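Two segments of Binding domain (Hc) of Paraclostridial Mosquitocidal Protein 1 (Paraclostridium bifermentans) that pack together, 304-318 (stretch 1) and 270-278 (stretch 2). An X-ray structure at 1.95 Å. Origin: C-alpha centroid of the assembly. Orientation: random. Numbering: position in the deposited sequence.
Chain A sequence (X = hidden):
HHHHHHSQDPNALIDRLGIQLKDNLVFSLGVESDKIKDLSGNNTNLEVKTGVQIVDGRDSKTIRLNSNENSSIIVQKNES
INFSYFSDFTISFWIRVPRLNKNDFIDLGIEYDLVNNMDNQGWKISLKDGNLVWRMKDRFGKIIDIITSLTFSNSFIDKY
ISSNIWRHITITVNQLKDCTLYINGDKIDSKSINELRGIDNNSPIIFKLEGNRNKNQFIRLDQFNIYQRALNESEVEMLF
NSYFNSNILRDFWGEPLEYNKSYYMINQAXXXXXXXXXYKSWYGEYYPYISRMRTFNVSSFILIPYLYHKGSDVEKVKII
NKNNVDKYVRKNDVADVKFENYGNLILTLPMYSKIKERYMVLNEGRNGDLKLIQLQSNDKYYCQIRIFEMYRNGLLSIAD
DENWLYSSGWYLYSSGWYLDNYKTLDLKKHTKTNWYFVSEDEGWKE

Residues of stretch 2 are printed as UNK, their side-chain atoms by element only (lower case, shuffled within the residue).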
# COMPACT_ATOMS: atom_id res chain seq x y z
N ILE A 304 -10.35 -11.32 -8.80
CA ILE A 304 -9.65 -10.06 -8.64
C ILE A 304 -10.50 -8.95 -9.26
O ILE A 304 -11.02 -9.12 -10.36
CB ILE A 304 -8.25 -10.16 -9.26
CG1 ILE A 304 -7.47 -11.32 -8.64
CG2 ILE A 304 -7.50 -8.82 -9.17
CD1 ILE A 304 -5.98 -11.19 -8.73
N PRO A 305 -10.67 -7.79 -8.58
CA PRO A 305 -11.41 -6.67 -9.15
C PRO A 305 -10.58 -6.00 -10.23
O PRO A 305 -9.36 -5.86 -10.09
CB PRO A 305 -11.61 -5.72 -7.97
CG PRO A 305 -10.37 -5.98 -7.12
CD PRO A 305 -10.15 -7.48 -7.24
N TYR A 306 -11.25 -5.58 -11.30
CA TYR A 306 -10.65 -4.69 -12.26
C TYR A 306 -10.49 -3.31 -11.62
O TYR A 306 -11.40 -2.84 -10.95
CB TYR A 306 -11.53 -4.57 -13.51
CG TYR A 306 -11.41 -5.71 -14.49
CD1 TYR A 306 -10.42 -5.73 -15.44
CD2 TYR A 306 -12.31 -6.78 -14.45
CE1 TYR A 306 -10.30 -6.78 -16.33
CE2 TYR A 306 -12.21 -7.83 -15.35
CZ TYR A 306 -11.20 -7.83 -16.29
OH TYR A 306 -11.08 -8.88 -17.16
N LEU A 307 -9.35 -2.66 -11.87
CA LEU A 307 -9.11 -1.28 -11.44
C LEU A 307 -9.02 -0.33 -12.64
O LEU A 307 -9.33 0.85 -12.49
CB LEU A 307 -7.80 -1.18 -10.65
CG LEU A 307 -7.67 -2.10 -9.43
CD1 LEU A 307 -6.33 -1.87 -8.76
CD2 LEU A 307 -8.79 -1.88 -8.45
N TYR A 308 -8.53 -0.83 -13.78
CA TYR A 308 -8.24 0.03 -14.95
C TYR A 308 -9.40 -0.02 -15.97
O TYR A 308 -9.64 0.98 -16.67
CB TYR A 308 -6.94 -0.38 -15.64
CG TYR A 308 -5.69 -0.59 -14.80
CD1 TYR A 308 -5.46 0.06 -13.60
CD2 TYR A 308 -4.69 -1.44 -15.26
CE1 TYR A 308 -4.30 -0.15 -12.86
CE2 TYR A 308 -3.52 -1.65 -14.55
CZ TYR A 308 -3.31 -0.99 -13.35
OH TYR A 308 -2.15 -1.22 -12.68
N HIS A 309 -10.06 -1.18 -16.10
CA HIS A 309 -11.20 -1.43 -17.03
C HIS A 309 -10.85 -1.02 -18.46
O HIS A 309 -11.61 -0.31 -19.12
CB HIS A 309 -12.47 -0.71 -16.55
CG HIS A 309 -12.82 -0.99 -15.13
ND1 HIS A 309 -13.49 -2.13 -14.75
CD2 HIS A 309 -12.56 -0.31 -13.99
CE1 HIS A 309 -13.66 -2.12 -13.44
NE2 HIS A 309 -13.08 -1.01 -12.95
N LYS A 310 -9.69 -1.48 -18.94
CA LYS A 310 -9.22 -1.12 -20.28
C LYS A 310 -10.21 -1.66 -21.32
O LYS A 310 -10.79 -2.72 -21.15
CB LYS A 310 -7.79 -1.61 -20.48
CG LYS A 310 -6.79 -0.96 -19.53
CD LYS A 310 -5.36 -0.99 -20.00
CE LYS A 310 -4.62 0.30 -19.71
NZ LYS A 310 -3.22 0.23 -20.18
N GLY A 311 -10.42 -0.88 -22.38
CA GLY A 311 -11.44 -1.16 -23.38
C GLY A 311 -12.85 -0.88 -22.89
O GLY A 311 -13.78 -1.59 -23.27
N SER A 312 -13.03 0.16 -22.06
CA SER A 312 -14.34 0.58 -21.55
C SER A 312 -14.44 2.11 -21.44
O SER A 312 -13.43 2.84 -21.56
CB SER A 312 -14.63 -0.04 -20.23
OG SER A 312 -14.22 0.85 -19.19
N ASP A 313 -15.66 2.56 -21.11
CA ASP A 313 -16.00 3.99 -21.02
C ASP A 313 -15.68 4.55 -19.62
O ASP A 313 -16.15 5.65 -19.29
CB ASP A 313 -17.47 4.25 -21.38
CG ASP A 313 -18.49 3.76 -20.36
OD1 ASP A 313 -18.08 3.11 -19.40
OD2 ASP A 313 -19.69 4.04 -20.55
N VAL A 314 -14.89 3.80 -18.82
CA VAL A 314 -14.51 4.22 -17.48
C VAL A 314 -14.04 5.68 -17.51
O VAL A 314 -13.31 6.07 -18.39
CB VAL A 314 -13.43 3.33 -16.84
CG1 VAL A 314 -12.10 3.45 -17.56
CG2 VAL A 314 -13.28 3.62 -15.35
N GLU A 315 -14.46 6.46 -16.52
CA GLU A 315 -14.09 7.86 -16.41
C GLU A 315 -12.74 7.98 -15.69
O GLU A 315 -12.63 7.59 -14.53
CB GLU A 315 -15.13 8.64 -15.60
CG GLU A 315 -16.51 8.62 -16.23
CD GLU A 315 -16.64 9.35 -17.56
OE1 GLU A 315 -15.72 10.12 -17.92
OE2 GLU A 315 -17.66 9.16 -18.22
N LYS A 316 -11.76 8.55 -16.39
CA LYS A 316 -10.52 8.97 -15.76
C LYS A 316 -10.75 10.36 -15.13
O LYS A 316 -11.48 11.16 -15.70
CB LYS A 316 -9.40 9.01 -16.80
CG LYS A 316 -9.11 7.67 -17.47
CD LYS A 316 -8.20 6.79 -16.65
CE LYS A 316 -6.74 7.11 -16.86
NZ LYS A 316 -5.94 6.92 -15.62
N VAL A 317 -10.10 10.61 -13.98
CA VAL A 317 -10.18 11.92 -13.27
C VAL A 317 -8.78 12.45 -12.92
O VAL A 317 -7.82 11.70 -12.75
CB VAL A 317 -11.05 11.83 -12.00
CG1 VAL A 317 -12.41 11.22 -12.29
CG2 VAL A 317 -10.36 11.07 -10.87
N LYS A 318 -8.71 13.77 -12.77
CA LYS A 318 -7.57 14.46 -12.21
C LYS A 318 -8.07 15.36 -11.09
O LYS A 318 -9.16 15.97 -11.24
CB LYS A 318 -6.88 15.35 -13.24
CG LYS A 318 -6.03 14.61 -14.26
CD LYS A 318 -5.23 15.54 -15.13
CE LYS A 318 -4.29 14.80 -16.06
NZ LYS A 318 -3.62 15.75 -16.98
N UNK A 270 -17.27 -0.93 -3.51
CA UNK A 270 -17.30 -1.71 -4.76
C UNK A 270 -15.99 -1.50 -5.49
O UNK A 270 -15.90 -0.68 -6.40
c UNK A 270 -18.55 -2.13 -6.93
c UNK A 270 -20.16 0.03 -4.33
c UNK A 270 -18.48 -1.28 -5.67
c UNK A 270 -19.81 -1.31 -4.92
N UNK A 271 -14.98 -2.28 -5.10
CA UNK A 271 -13.62 -2.07 -5.59
C UNK A 271 -13.53 -2.26 -7.11
O UNK A 271 -12.84 -1.51 -7.78
c UNK A 271 -11.74 -1.41 -3.21
c UNK A 271 -11.76 -3.87 -2.69
c UNK A 271 -12.69 -3.04 -4.86
c UNK A 271 -12.49 -2.72 -3.38
N UNK A 272 -14.27 -3.25 -7.63
CA UNK A 272 -14.28 -3.59 -9.05
C UNK A 272 -15.34 -2.84 -9.85
O UNK A 272 -15.52 -3.10 -11.06
N UNK A 273 -16.03 -1.88 -9.22
CA UNK A 273 -17.07 -1.08 -9.89
C UNK A 273 -16.46 0.12 -10.61
O UNK A 273 -15.88 0.99 -9.98
N UNK A 274 -16.54 0.21 -11.96
CA UNK A 274 -15.94 1.34 -12.68
C UNK A 274 -16.78 2.63 -12.58
O UNK A 274 -18.00 2.56 -12.70
c UNK A 274 -17.21 -0.74 -12.86
c UNK A 274 -15.92 0.82 -14.13
c UNK A 274 -17.13 -0.08 -14.22
N UNK A 275 -16.13 3.77 -12.36
CA UNK A 275 -16.81 5.06 -12.38
C UNK A 275 -17.15 5.38 -13.84
O UNK A 275 -16.27 5.45 -14.71
c UNK A 275 -15.91 6.13 -11.75
c UNK A 275 -16.39 7.58 -11.83
c UNK A 275 -15.26 8.53 -11.51
c UNK A 275 -17.56 7.85 -10.90
N UNK A 276 -18.45 5.52 -14.10
CA UNK A 276 -18.99 5.83 -15.43
C UNK A 276 -19.85 7.11 -15.32
O UNK A 276 -20.04 7.65 -14.22
c UNK A 276 -18.91 3.37 -16.15
c UNK A 276 -20.90 1.45 -18.66
n UNK A 276 -21.34 1.73 -19.88
c UNK A 276 -19.76 4.63 -15.98
n UNK A 276 -21.09 0.24 -18.14
c UNK A 276 -19.70 2.16 -16.61
n UNK A 276 -20.27 2.37 -17.94
N UNK A 277 -20.32 7.59 -16.48
CA UNK A 277 -21.25 8.73 -16.53
C UNK A 277 -22.30 8.50 -17.62
O UNK A 277 -22.09 7.78 -18.58
c UNK A 277 -20.53 10.03 -16.74
o UNK A 277 -19.92 10.06 -18.02
N UNK A 278 -23.45 9.15 -17.43
CA UNK A 278 -24.60 8.99 -18.29
C UNK A 278 -25.30 10.35 -18.41
O UNK A 278 -25.60 11.01 -17.39
o UNK A 278 -26.57 7.70 -18.71
c UNK A 278 -25.53 7.89 -17.75
c UNK A 278 -26.13 8.22 -16.40
O HOH W 1 -13.11 -0.15 -9.93
O HOH W 2 -18.83 6.66 -18.67
O HOH W 3 -20.46 7.04 -21.49

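Position 270 carries four carbons, forked at the first, with one arm two carbons long, all out of reach of stretch 1. That is isoleucine; the O of Ile-270 accepts a bond from the backbone N of 273 at 3.1 Å, closing a type I turn.

Position 271 also has four carbons, but the fork comes at the second. Its CB lies 4.2 Å from Pro-305 CB, an apolar contact made from within the turn. This is leucine, Leu-271.

Position 272 has no side-chain atoms. Its CA lies 3.6 Å from Pro-305 CB and makes a CA-H...O contact with Tyr-306 O at 3.5 Å. It is glycine; an ideal CB on Gly-272 would sit a tight 3.2 Å from Pro-305 CB, so the bare backbone suits the close approach.

Position 273 is bare too, again glycine. For Gly-273 the constraint is internal: a CB would point away from stretch 1 and come within 2.5 Å of Ile-270 CG2.

At 274 three carbons close a ring onto the backbone N. The CB sits over one face of the His-309 ring, 3.5 Å from its centroid and 9° off the normal, a CH-pi contact, and lies 4.0 Å from Val-314 CG2. The closed ring defines proline, Pro-274.

Position 275 shows four carbons forked at the second, one of them 4.0 Å from Val-317 CG1, while its backbone O receives Glu-315 N at 2.8 Å. This is leucine, and the packing carbon is CD2 of Leu-275.

Position 276 has three carbons, a nitrogen, then a carbon bearing two more nitrogens. Although its CB points sideways, the end comes nearer stretch 1 and meets the Asp-313 carboxylate. This is arginine: Arg-276 NE lies 2.7 Å from Asp-313 OD1 and NH2 donates to Asp-313 OD2 at 2.9 Å, a two-point salt bridge.

At 277 one carbon carries one oxygen, which lies a very short 2.4 Å from Glu-315 OE2. This is serine, and Ser-277 OG is the donor.

Position 278 has a carbon carrying one oxygen and one carbon, without contact to stretch 1: threonine, Thr-278.

The contact changes its means along its length. A compact turn comes close to Pro-305, a proline covers an imidazole face, and a single direct backbone hydrogen bond joins Leu-275 to Glu-315. Beyond it, charged and polar side chains take over; water 2 accepts from Ser-277 N at 2.8 Å and lies within hydrogen-bonding reach of Asp-313 O at 2.9 Å and Glu-315 OE2 at 2.8 Å. The design lesson: pair close backbone approach with apolar packing, then add directional polar bonds.

Stretch 2 (270-278) ILGGPLRST
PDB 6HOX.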